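Local atomic coordinates of adenylation domain (Streptomyces sp., PDB entry 5N9X), a protein that belongs to the ANL superfamily of AMP-binding enzymes as an adenylation domain, and holds adenosine-5'-triphosphate and threonine in its pocket. Residues G92-P97 / A162-T167; K175-R180 / G312-T317; E363-G368 / Y401-D406. All coordinates share one frame; numbering follows the deposited sequence.

Contact 1. Residues G92-P97 / A162-T167; sequences GAAYVP and AYIIYT. With ATP (adenosine-5'-triphosphate), chain D.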
loop_
_atom_site.group_PDB
_atom_site.type_symbol
_atom_site.label_atom_id
_atom_site.label_comp_id
_atom_site.label_asym_id
_atom_site.label_seq_id
_atom_site.Cartn_x
_atom_site.Cartn_y
_atom_site.Cartn_z
ATOM N N GLY A 92 -8.721 20.046 10.968
ATOM C CA GLY A 92 -8.759 19.139 12.106
ATOM C C GLY A 92 -9.506 17.829 11.874
ATOM O O GLY A 92 -9.717 17.063 12.811
ATOM N N ALA A 93 -9.890 17.579 10.624
ATOM C CA ALA A 93 -10.732 16.447 10.266
ATOM C C ALA A 93 -9.912 15.338 9.648
ATOM O O ALA A 93 -8.761 15.545 9.265
ATOM C CB ALA A 93 -11.831 16.879 9.292
ATOM N N ALA A 94 -10.506 14.161 9.532
ATOM C CA ALA A 94 -9.852 13.068 8.829
ATOM C C ALA A 94 -10.435 12.966 7.437
ATOM O O ALA A 94 -11.641 13.191 7.249
ATOM C CB ALA A 94 -10.019 11.756 9.576
ATOM N N TYR A 95 -9.601 12.643 6.451
ATOM C CA TYR A 95 -10.147 12.349 5.125
ATOM C C TYR A 95 -10.304 10.846 4.906
ATOM O O TYR A 95 -9.511 10.039 5.378
ATOM C CB TYR A 95 -9.304 12.993 4.017
ATOM C CG TYR A 95 -7.962 12.343 3.725
ATOM C CD1 TYR A 95 -6.844 12.658 4.478
ATOM C CD2 TYR A 95 -7.815 11.464 2.673
ATOM C CE1 TYR A 95 -5.637 12.092 4.211
ATOM C CE2 TYR A 95 -6.634 10.894 2.400
ATOM C CZ TYR A 95 -5.533 11.206 3.166
ATOM O OH TYR A 95 -4.316 10.638 2.882
ATOM N N VAL A 96 -11.390 10.501 4.227
ATOM C CA VAL A 96 -11.769 9.136 3.942
ATOM C C VAL A 96 -11.808 8.977 2.436
ATOM O O VAL A 96 -12.823 9.259 1.798
ATOM C CB VAL A 96 -13.135 8.796 4.561
ATOM C CG1 VAL A 96 -13.516 7.333 4.279
ATOM C CG2 VAL A 96 -13.099 9.058 6.059
ATOM N N PRO A 97 -10.685 8.538 1.851
ATOM C CA PRO A 97 -10.573 8.571 0.390
ATOM C C PRO A 97 -11.412 7.505 -0.282
ATOM O O PRO A 97 -11.509 6.399 0.214
ATOM C CB PRO A 97 -9.081 8.309 0.138
ATOM C CG PRO A 97 -8.618 7.552 1.326
ATOM C CD PRO A 97 -9.480 7.990 2.503
ATOM N N ALA A 162 -5.889 11.243 11.068
ATOM C CA ALA A 162 -5.536 11.929 9.847
ATOM C C ALA A 162 -6.293 11.312 8.677
ATOM O O ALA A 162 -6.781 12.003 7.787
ATOM C CB ALA A 162 -4.020 11.867 9.614
ATOM N N TYR A 163 -6.382 9.992 8.668
ATOM C CA TYR A 163 -7.070 9.325 7.582
ATOM C C TYR A 163 -7.661 7.994 7.971
ATOM O O TYR A 163 -7.295 7.391 8.974
ATOM C CB TYR A 163 -6.140 9.145 6.382
ATOM C CG TYR A 163 -4.931 8.255 6.571
ATOM C CD1 TYR A 163 -5.013 6.868 6.408
ATOM C CD2 TYR A 163 -3.699 8.807 6.852
ATOM C CE1 TYR A 163 -3.899 6.073 6.537
ATOM C CE2 TYR A 163 -2.583 8.027 6.988
ATOM C CZ TYR A 163 -2.677 6.664 6.834
ATOM O OH TYR A 163 -1.533 5.903 6.979
ATOM N N ILE A 164 -8.623 7.579 7.160
ATOM C CA ILE A 164 -9.267 6.316 7.318
ATOM C C ILE A 164 -9.313 5.639 5.973
ATOM O O ILE A 164 -10.032 6.037 5.048
ATOM C CB ILE A 164 -10.656 6.471 7.918
ATOM C CG1 ILE A 164 -10.494 6.874 9.366
ATOM C CG2 ILE A 164 -11.433 5.166 7.812
ATOM C CD1 ILE A 164 -11.572 7.689 9.867
ATOM N N ILE A 165 -8.466 4.631 5.879
ATOM C CA ILE A 165 -8.281 3.878 4.667
ATOM C C ILE A 165 -8.889 2.502 4.880
ATOM O O ILE A 165 -8.779 1.920 5.960
ATOM C CB ILE A 165 -6.793 3.824 4.305
ATOM C CG1 ILE A 165 -6.484 5.020 3.395
ATOM C CG2 ILE A 165 -6.435 2.507 3.653
ATOM C CD1 ILE A 165 -5.066 5.073 2.859
ATOM N N TYR A 166 -9.596 2.023 3.869
ATOM C CA TYR A 166 -10.295 0.750 3.967
ATOM C C TYR A 166 -9.487 -0.374 3.363
ATOM O O TYR A 166 -9.010 -0.278 2.236
ATOM C CB TYR A 166 -11.675 0.853 3.313
ATOM C CG TYR A 166 -12.713 1.384 4.268
ATOM C CD1 TYR A 166 -12.710 2.712 4.667
ATOM C CD2 TYR A 166 -13.677 0.541 4.799
ATOM C CE1 TYR A 166 -13.656 3.184 5.548
ATOM C CE2 TYR A 166 -14.614 0.997 5.672
ATOM C CZ TYR A 166 -14.599 2.319 6.046
ATOM O OH TYR A 166 -15.532 2.784 6.927
ATOM N N THR A 167 -9.305 -1.424 4.153
ATOM C CA THR A 167 -8.612 -2.609 3.692
ATOM C C THR A 167 -9.623 -3.682 3.291
ATOM O O THR A 167 -10.822 -3.581 3.593
ATOM C CB THR A 167 -7.652 -3.140 4.763
ATOM O OG1 THR A 167 -8.386 -3.701 5.865
ATOM C CG2 THR A 167 -6.740 -2.023 5.257
HETATM P PG ATP D . -5.914 -6.470 5.317
HETATM O O1G ATP D . -5.288 -7.625 6.092
HETATM O O2G ATP D . -7.401 -6.566 5.166
HETATM O O3G ATP D . -5.536 -5.088 5.821
HETATM P PB ATP D . -3.958 -6.219 3.156
HETATM O O1B ATP D . -3.065 -7.330 3.715
HETATM O O2B ATP D . -3.914 -5.883 1.700
HETATM O O3B ATP D . -5.429 -6.613 3.741
HETATM P PA ATP D . -2.587 -3.874 3.714
HETATM O O1A ATP D . -2.242 -3.264 5.051
HETATM O O2A ATP D . -2.798 -2.939 2.527
HETATM O O3A ATP D . -3.850 -4.823 3.933
HETATM O "O5'" ATP D . -1.549 -5.054 3.263
HETATM C "C5'" ATP D . -0.473 -5.551 4.060
HETATM C "C4'" ATP D . -0.191 -7.015 3.712
HETATM O "O4'" ATP D . 0.652 -7.122 2.575
HETATM C "C3'" ATP D . 0.444 -7.824 4.828
HETATM O "O3'" ATP D . -0.576 -8.660 5.363
HETATM C "C2'" ATP D . 1.511 -8.665 4.174
HETATM O "O2'" ATP D . 1.014 -9.994 4.041
HETATM C "C1'" ATP D . 1.689 -8.089 2.785
HETATM N N9 ATP D . 3.013 -7.411 2.632
HETATM C C8 ATP D . 3.225 -6.078 2.725
HETATM N N7 ATP D . 4.523 -5.745 2.534
HETATM C C5 ATP D . 5.181 -6.892 2.296
HETATM C C6 ATP D . 6.589 -7.246 2.006
HETATM N N6 ATP D . 7.531 -6.285 1.942
HETATM N N1 ATP D . 6.889 -8.547 1.822
HETATM C C2 ATP D . 5.932 -9.492 1.923
HETATM N N3 ATP D . 4.624 -9.259 2.168
HETATM C C4 ATP D . 4.188 -7.990 2.366
#

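Contact 2. Residues K175-R180 / G312-T317; sequences KGVPVR and GITETT. With ATP (adenosine-5'-triphosphate), chain D; THR (threonine), chain C.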
loop_
_atom_site.group_PDB
_atom_site.type_symbol
_atom_site.label_atom_id
_atom_site.label_comp_id
_atom_site.label_asym_id
_atom_site.label_seq_id
_atom_site.Cartn_x
_atom_site.Cartn_y
_atom_site.Cartn_z
ATOM N N LYS A 175 -13.023 -3.371 5.737
ATOM C CA LYS A 175 -12.808 -2.759 7.049
ATOM C C LYS A 175 -11.959 -1.496 7.082
ATOM O O LYS A 175 -10.920 -1.410 6.441
ATOM C CB LYS A 175 -12.226 -3.814 7.993
ATOM C CG LYS A 175 -10.932 -4.460 7.529
ATOM C CD LYS A 175 -10.490 -5.500 8.546
ATOM C CE LYS A 175 -9.189 -6.170 8.149
ATOM N NZ LYS A 175 -9.314 -6.993 6.918
ATOM N N GLY A 176 -12.424 -0.521 7.858
ATOM C CA GLY A 176 -11.738 0.746 7.996
ATOM C C GLY A 176 -10.685 0.796 9.096
ATOM O O GLY A 176 -10.940 0.423 10.259
ATOM N N VAL A 177 -9.500 1.279 8.709
ATOM C CA VAL A 177 -8.386 1.520 9.613
ATOM C C VAL A 177 -8.161 3.026 9.733
ATOM O O VAL A 177 -7.774 3.690 8.750
ATOM C CB VAL A 177 -7.067 0.861 9.114
ATOM C CG1 VAL A 177 -5.988 0.960 10.183
ATOM C CG2 VAL A 177 -7.277 -0.587 8.675
ATOM N N PRO A 178 -8.418 3.584 10.927
ATOM C CA PRO A 178 -8.129 5.008 11.150
ATOM C C PRO A 178 -6.701 5.225 11.631
ATOM O O PRO A 178 -6.288 4.659 12.647
ATOM C CB PRO A 178 -9.144 5.413 12.224
ATOM C CG PRO A 178 -9.386 4.134 12.989
ATOM C CD PRO A 178 -9.157 2.976 12.050
ATOM N N VAL A 179 -5.955 6.048 10.906
ATOM C CA VAL A 179 -4.553 6.305 11.241
ATOM C C VAL A 179 -4.380 7.736 11.724
ATOM O O VAL A 179 -4.758 8.687 11.017
ATOM C CB VAL A 179 -3.641 6.040 10.029
ATOM C CG1 VAL A 179 -2.199 6.429 10.315
ATOM C CG2 VAL A 179 -3.754 4.588 9.622
ATOM N N ARG A 180 -3.821 7.886 12.923
ATOM C CA ARG A 180 -3.619 9.215 13.530
ATOM C C ARG A 180 -2.376 9.992 13.050
ATOM O O ARG A 180 -1.409 9.406 12.573
ATOM C CB ARG A 180 -3.555 9.072 15.049
ATOM C CG ARG A 180 -4.890 8.717 15.664
ATOM C CD ARG A 180 -4.722 7.837 16.885
ATOM N NE ARG A 180 -5.816 8.049 17.838
ATOM C CZ ARG A 180 -5.687 7.969 19.163
ATOM N NH1 ARG A 180 -4.512 7.656 19.702
ATOM N NH2 ARG A 180 -6.732 8.198 19.952
ATOM N N GLY A 312 5.098 -3.976 5.321
ATOM C CA GLY A 312 4.185 -3.024 5.921
ATOM C C GLY A 312 2.761 -3.528 5.893
ATOM O O GLY A 312 2.415 -4.410 5.100
ATOM N N ILE A 313 1.941 -2.965 6.775
ATOM C CA ILE A 313 0.509 -3.208 6.845
ATOM C C ILE A 313 -0.171 -1.911 7.181
ATOM O O ILE A 313 0.439 -1.055 7.842
ATOM C CB ILE A 313 0.143 -4.242 7.929
ATOM C CG1 ILE A 313 1.195 -4.212 9.026
ATOM C CG2 ILE A 313 -0.018 -5.621 7.360
ATOM C CD1 ILE A 313 1.027 -5.257 10.049
ATOM N N THR A 314 -1.426 -1.758 6.765
ATOM C CA THR A 314 -2.134 -0.504 6.970
ATOM C C THR A 314 -2.336 -0.237 8.470
ATOM O O THR A 314 -2.341 0.924 8.920
ATOM C CB THR A 314 -3.500 -0.493 6.226
ATOM O OG1 THR A 314 -3.286 -0.584 4.807
ATOM C CG2 THR A 314 -4.286 0.772 6.547
ATOM N N GLU A 315 -2.449 -1.318 9.242
ATOM C CA GLU A 315 -2.677 -1.216 10.675
ATOM C C GLU A 315 -1.495 -0.657 11.463
ATOM O O GLU A 315 -1.644 -0.270 12.612
ATOM C CB GLU A 315 -3.094 -2.591 11.239
ATOM C CG GLU A 315 -4.502 -3.069 10.807
ATOM C CD GLU A 315 -4.547 -3.784 9.460
ATOM O OE1 GLU A 315 -3.573 -3.736 8.670
ATOM O OE2 GLU A 315 -5.589 -4.398 9.187
ATOM N N THR A 316 -0.322 -0.597 10.856
ATOM C CA THR A 316 0.837 -0.043 11.556
ATOM C C THR A 316 1.495 1.072 10.743
ATOM O O THR A 316 2.704 1.327 10.857
ATOM C CB THR A 316 1.873 -1.159 11.916
ATOM O OG1 THR A 316 2.449 -1.713 10.732
ATOM C CG2 THR A 316 1.219 -2.263 12.720
ATOM N N THR A 317 0.672 1.698 9.906
ATOM C CA THR A 317 0.979 2.911 9.145
ATOM C C THR A 317 2.025 2.722 8.032
ATOM O O THR A 317 3.165 3.136 8.168
ATOM C CB THR A 317 1.421 4.077 10.088
ATOM O OG1 THR A 317 0.623 4.069 11.281
ATOM C CG2 THR A 317 1.289 5.448 9.383
HETATM P PG ATP D . -5.914 -6.470 5.317
HETATM O O1G ATP D . -5.288 -7.625 6.092
HETATM O O2G ATP D . -7.401 -6.566 5.166
HETATM O O3G ATP D . -5.536 -5.088 5.821
HETATM P PB ATP D . -3.958 -6.219 3.156
HETATM O O1B ATP D . -3.065 -7.330 3.715
HETATM O O2B ATP D . -3.914 -5.883 1.700
HETATM O O3B ATP D . -5.429 -6.613 3.741
HETATM P PA ATP D . -2.587 -3.874 3.714
HETATM O O1A ATP D . -2.242 -3.264 5.051
HETATM O O2A ATP D . -2.798 -2.939 2.527
HETATM O O3A ATP D . -3.850 -4.823 3.933
HETATM O "O5'" ATP D . -1.549 -5.054 3.263
HETATM C "C5'" ATP D . -0.473 -5.551 4.060
HETATM C "C4'" ATP D . -0.191 -7.015 3.712
HETATM O "O4'" ATP D . 0.652 -7.122 2.575
HETATM C "C3'" ATP D . 0.444 -7.824 4.828
HETATM O "O3'" ATP D . -0.576 -8.660 5.363
HETATM C "C2'" ATP D . 1.511 -8.665 4.174
HETATM O "O2'" ATP D . 1.014 -9.994 4.041
HETATM C "C1'" ATP D . 1.689 -8.089 2.785
HETATM N N9 ATP D . 3.013 -7.411 2.632
HETATM C C8 ATP D . 3.225 -6.078 2.725
HETATM N N7 ATP D . 4.523 -5.745 2.534
HETATM C C5 ATP D . 5.181 -6.892 2.296
HETATM C C6 ATP D . 6.589 -7.246 2.006
HETATM N N6 ATP D . 7.531 -6.285 1.942
HETATM N N1 ATP D . 6.889 -8.547 1.822
HETATM C C2 ATP D . 5.932 -9.492 1.923
HETATM N N3 ATP D . 4.624 -9.259 2.168
HETATM C C4 ATP D . 4.188 -7.990 2.366
HETATM N N THR C . 0.911 -0.531 3.503
HETATM C CA THR C . 0.943 -1.093 2.144
HETATM C C THR C . 0.152 -2.369 2.188
HETATM O O THR C . -0.199 -3.058 1.209
HETATM C CB THR C . 2.374 -1.406 1.647
HETATM O OG1 THR C . 3.093 -2.149 2.653
HETATM C CG2 THR C . 3.114 -0.116 1.313
HETATM O OXT THR C . -0.104 -2.701 3.337
#

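Contact 3. Residues E363-G368 / Y401-D406; sequences ELWLAG and YYHSGD. With ATP (adenosine-5'-triphosphate), chain D.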
loop_
_atom_site.group_PDB
_atom_site.type_symbol
_atom_site.label_atom_id
_atom_site.label_comp_id
_atom_site.label_asym_id
_atom_site.label_seq_id
_atom_site.Cartn_x
_atom_site.Cartn_y
_atom_site.Cartn_z
ATOM N N GLU A 363 4.132 -16.168 13.813
ATOM C CA GLU A 363 3.386 -14.944 13.527
ATOM C C GLU A 363 4.072 -13.670 14.050
ATOM O O GLU A 363 4.418 -13.565 15.243
ATOM C CB GLU A 363 1.962 -15.024 14.103
ATOM C CG GLU A 363 1.135 -13.774 13.769
ATOM C CD GLU A 363 -0.305 -13.813 14.274
ATOM O OE1 GLU A 363 -0.626 -14.632 15.164
ATOM O OE2 GLU A 363 -1.121 -13.009 13.774
ATOM N N LEU A 364 4.240 -12.686 13.165
ATOM C CA LEU A 364 4.830 -11.423 13.589
ATOM C C LEU A 364 3.800 -10.563 14.306
ATOM O O LEU A 364 2.680 -10.383 13.815
ATOM C CB LEU A 364 5.423 -10.666 12.408
ATOM C CG LEU A 364 5.874 -9.227 12.640
ATOM C CD1 LEU A 364 7.260 -9.192 13.247
ATOM C CD2 LEU A 364 5.884 -8.504 11.324
ATOM N N TRP A 365 4.194 -10.083 15.489
ATOM C CA TRP A 365 3.436 -9.134 16.299
ATOM C C TRP A 365 4.233 -7.828 16.337
ATOM O O TRP A 365 5.471 -7.872 16.328
ATOM C CB TRP A 365 3.208 -9.666 17.724
ATOM C CG TRP A 365 2.203 -10.795 17.827
ATOM C CD1 TRP A 365 1.715 -11.554 16.802
ATOM C CD2 TRP A 365 1.577 -11.296 19.028
ATOM N NE1 TRP A 365 0.834 -12.494 17.284
ATOM C CE2 TRP A 365 0.728 -12.358 18.644
ATOM C CE3 TRP A 365 1.650 -10.948 20.390
ATOM C CZ2 TRP A 365 -0.040 -13.082 19.573
ATOM C CZ3 TRP A 365 0.887 -11.668 21.307
ATOM C CH2 TRP A 365 0.056 -12.722 20.892
ATOM N N LEU A 366 3.539 -6.685 16.362
ATOM C CA LEU A 366 4.196 -5.368 16.336
ATOM C C LEU A 366 3.607 -4.368 17.356
ATOM O O LEU A 366 2.393 -4.184 17.449
ATOM C CB LEU A 366 4.132 -4.752 14.925
ATOM C CG LEU A 366 4.760 -5.465 13.718
ATOM C CD1 LEU A 366 4.358 -4.796 12.405
ATOM C CD2 LEU A 366 6.294 -5.513 13.829
ATOM N N ALA A 367 4.488 -3.722 18.112
ATOM C CA ALA A 367 4.085 -2.684 19.053
ATOM C C ALA A 367 4.864 -1.405 18.790
ATOM O O ALA A 367 6.004 -1.458 18.313
ATOM C CB ALA A 367 4.309 -3.141 20.464
ATOM N N GLY A 368 4.274 -0.260 19.132
ATOM C CA GLY A 368 4.954 1.018 18.977
ATOM C C GLY A 368 4.034 2.163 18.562
ATOM O O GLY A 368 2.834 1.972 18.380
ATOM N N TYR A 401 0.192 -5.034 21.134
ATOM C CA TYR A 401 0.717 -5.705 19.948
ATOM C C TYR A 401 -0.353 -5.814 18.860
ATOM O O TYR A 401 -1.480 -6.182 19.159
ATOM C CB TYR A 401 1.225 -7.117 20.302
ATOM C CG TYR A 401 2.573 -7.163 20.986
ATOM C CD1 TYR A 401 3.758 -6.956 20.266
ATOM C CD2 TYR A 401 2.670 -7.442 22.350
ATOM C CE1 TYR A 401 5.004 -6.992 20.902
ATOM C CE2 TYR A 401 3.901 -7.486 22.995
ATOM C CZ TYR A 401 5.062 -7.265 22.272
ATOM O OH TYR A 401 6.275 -7.314 22.921
ATOM N N TYR A 402 -0.007 -5.514 17.609
ATOM C CA TYR A 402 -0.884 -5.858 16.491
ATOM C C TYR A 402 -0.433 -7.170 15.863
ATOM O O TYR A 402 0.748 -7.358 15.515
ATOM C CB TYR A 402 -0.933 -4.764 15.405
ATOM C CG TYR A 402 -1.676 -5.237 14.162
ATOM C CD1 TYR A 402 -3.058 -5.351 14.170
ATOM C CD2 TYR A 402 -0.997 -5.593 13.004
ATOM C CE1 TYR A 402 -3.753 -5.793 13.065
ATOM C CE2 TYR A 402 -1.681 -6.033 11.878
ATOM C CZ TYR A 402 -3.066 -6.127 11.920
ATOM O OH TYR A 402 -3.783 -6.545 10.827
ATOM N N HIS A 403 -1.383 -8.073 15.707
ATOM C CA HIS A 403 -1.082 -9.370 15.143
ATOM C C HIS A 403 -1.227 -9.268 13.633
ATOM O O HIS A 403 -2.321 -9.069 13.122
ATOM C CB HIS A 403 -1.999 -10.447 15.738
ATOM C CG HIS A 403 -2.023 -10.468 17.243
ATOM N ND1 HIS A 403 -2.838 -11.317 17.960
ATOM C CD2 HIS A 403 -1.329 -9.755 18.158
ATOM C CE1 HIS A 403 -2.646 -11.123 19.255
ATOM N NE2 HIS A 403 -1.742 -10.179 19.404
ATOM N N SER A 404 -0.114 -9.389 12.922
ATOM C CA SER A 404 -0.095 -9.136 11.490
ATOM C C SER A 404 -0.787 -10.241 10.698
ATOM O O SER A 404 -1.273 -10.018 9.585
ATOM C CB SER A 404 1.353 -8.978 11.003
ATOM O OG SER A 404 1.994 -10.234 10.885
ATOM N N GLY A 405 -0.799 -11.441 11.265
ATOM C CA GLY A 405 -1.275 -12.611 10.547
ATOM C C GLY A 405 -0.288 -13.028 9.470
ATOM O O GLY A 405 -0.648 -13.720 8.512
ATOM N N ASP A 406 0.956 -12.576 9.614
ATOM C CA ASP A 406 2.018 -12.898 8.660
ATOM C C ASP A 406 3.051 -13.799 9.315
ATOM O O ASP A 406 3.406 -13.595 10.478
ATOM C CB ASP A 406 2.684 -11.617 8.147
ATOM C CG ASP A 406 1.898 -10.943 7.042
ATOM O OD1 ASP A 406 1.664 -11.589 6.001
ATOM O OD2 ASP A 406 1.504 -9.770 7.218
HETATM P PG ATP D . -5.914 -6.470 5.317
HETATM O O1G ATP D . -5.288 -7.625 6.092
HETATM O O2G ATP D . -7.401 -6.566 5.166
HETATM O O3G ATP D . -5.536 -5.088 5.821
HETATM P PB ATP D . -3.958 -6.219 3.156
HETATM O O1B ATP D . -3.065 -7.330 3.715
HETATM O O2B ATP D . -3.914 -5.883 1.700
HETATM O O3B ATP D . -5.429 -6.613 3.741
HETATM P PA ATP D . -2.587 -3.874 3.714
HETATM O O1A ATP D . -2.242 -3.264 5.051
HETATM O O2A ATP D . -2.798 -2.939 2.527
HETATM O O3A ATP D . -3.850 -4.823 3.933
HETATM O "O5'" ATP D . -1.549 -5.054 3.263
HETATM C "C5'" ATP D . -0.473 -5.551 4.060
HETATM C "C4'" ATP D . -0.191 -7.015 3.712
HETATM O "O4'" ATP D . 0.652 -7.122 2.575
HETATM C "C3'" ATP D . 0.444 -7.824 4.828
HETATM O "O3'" ATP D . -0.576 -8.660 5.363
HETATM C "C2'" ATP D . 1.511 -8.665 4.174
HETATM O "O2'" ATP D . 1.014 -9.994 4.041
HETATM C "C1'" ATP D . 1.689 -8.089 2.785
HETATM N N9 ATP D . 3.013 -7.411 2.632
HETATM C C8 ATP D . 3.225 -6.078 2.725
HETATM N N7 ATP D . 4.523 -5.745 2.534
HETATM C C5 ATP D . 5.181 -6.892 2.296
HETATM C C6 ATP D . 6.589 -7.246 2.006
HETATM N N6 ATP D . 7.531 -6.285 1.942
HETATM N N1 ATP D . 6.889 -8.547 1.822
HETATM C C2 ATP D . 5.932 -9.492 1.923
HETATM N N3 ATP D . 4.624 -9.259 2.168
HETATM C C4 ATP D . 4.188 -7.990 2.366
#

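Contact 1. Residues G92-P97 / A162-T167
Tyr95 and Tyr163 bridge strands 94-97 and 162-167, which run in the same direction at 26° to each other. Tyr95 N donates to Ala162 O at 3.2 Å, and Tyr95 O accepts from Ile164 N at the same length, so strand 162-167 takes both the N-H and the carbonyl of Tyr95. The side chain of Tyr95 leaves CB with CG between the backbone N and the carbonyl carbon (chi1 74°), which sets the side chain beside that of Tyr163, both pointing the same way. Its CD1 lies 3.4 Å from Ala162 O. CE1 comes next, 3.7 Å from Tyr163 CB, and this methylene sits over one face of the Tyr95 ring, towards its rim, as a CH-pi contact. CZ still touches Tyr163 CB, and OH ends 4.2 Å from that same CB, oblique to the Tyr163 ring. Met85, Ile88 and Leu89 of helix 79-90 also pack on Tyr95. Pairing stops at Pro97, which has no N-H to give: its CD stands 3.3 Å from Ile164 O instead. Beyond it CG meets Ile165 CG1 at 3.9 Å, the two side chains crossing at about a right angle, while Val96 CG2 rests on Ile164 CB. Strand 162-167 continues past this junction to Thr167, whose OG1 donates to O2G of ATP at 3.1 Å. Thus the outermost strand of a parallel sheet is joined by a single bridge to the strand that, as is usual in ANL enzymes, leads into the glycine-rich phosphate-binding loop.

Contact 2. Residues K175-R180 / G312-T317
Val177 and Val179 of strand 175-180 press on the turn 312-317, which carries the Gly-x-Thr-Glu part of a signature motif of adenylation domains. A short 3-10 turn at Thr314 and Glu315, closed by backbone bonds from Thr316 N to Ile313 O and from Thr317 N to Thr314 O, gives the loop a compact shoulder for the valines. This is the tight part, made by carbon atoms. Val177 CB meets the methyl CG2 of Thr314 at 3.8 Å, and Val177 CG1 reaches Glu315 CA at 4.0 Å. Further along the strand, Val179 CG1 lies 3.7 Å from Thr317 CG2, while its other methyl, CG2, faces Thr314 O. The Thr314 side chain divides its two branches: OG1 is anti to the carbonyl carbon (chi1 -63°) and lies near O1A of ATP, with Asp212 as a second, weak partner, leaving CG2 for Val177. The backbone N of Thr314 donates to ATP O1A, though the modelled separation is too short to be trusted.

Towards the gamma-phosphate the fit is looser. Glu315 starts away from the strand but bends back, and the Glu315 and Lys175 side chains cross at about a right angle. Lys175 CE stands 4.1 Å from Glu315 OE2, and the charged atoms NZ and OE2 remain 5.1 Å apart, so the opposite charges may attract without forming a salt bridge. OE2 is instead bonded to Tyr375 OH, and the Glu315 side chain lies about 5 Å from a bound magnesium ion at its nearest atom. Lys175 is extended to CE and then bends at its last torsion (chi4 -66°), which brings NZ to 2.6 Å from O2G of ATP.

Contact 3. Residues E363-G368 / Y401-D406
Leu364 O takes two donors from Ser404, the backbone N at 3.1 Å and OG at 3.0 Å, while OG itself accepts from Asp406 N to form an ST turn. Leu364 N donates to Asp406 O, and Leu366 and Tyr402 exchange a pair of backbone bonds, the shorter from Tyr402 N to Leu366 O at 2.7 Å. Glu363 adds weak links: OE2 takes a bent bond from Gly405 N, and OE1 a long, straight one from Trp365 NE1. Trp365 and His403, a non-hydrogen-bonded pair, project side by side in an offset stack, with the centroids of the Trp365 six-membered ring and the His403 ring 3.6 Å apart and planes 8° from parallel. His403 NE2 is hydrogen-bonded to Thr387 OG1. Tyr401 meets the indole obliquely, and Ala367 CB lies 3.9 Å from Tyr401 CD1. At the far end the Asp406 carboxylate holds the ATP ribose, OD1 bonding O2' at 2.6 Å and OD2 bonding O3', with Tyr418 and Tyr311 as respective second partners. In the mixed sheet, strand 362-367 also pairs with strand 345-349, and strand 400-410 with strands 386-388 and 416-421.

In the fold
Contacts 1 and 2 are buried, whereas contact 3 is partly buried, with its aromatic cluster only partly covered. The first two share one antiparallel hairpin: strand 161-167 receives strand 94-97 in contact 1 and pairs with strand 175-180 of contact 2, where Ala162 and Tyr163 form a classic bulge opposite Val179. Contact 3 belongs to another, mixed sheet, but reaches contact 2 where Ile313 and Glu315 meet Tyr402. Their chemistry differs: a single parallel bridge with apolar packing, then carbon contacts beside charged groups, then antiparallel pairing with stacked rings. All three touch ATP, contact 1 at its gamma-phosphate, contact 2 from its phosphates to the ribose and base, and contact 3 at its ribose.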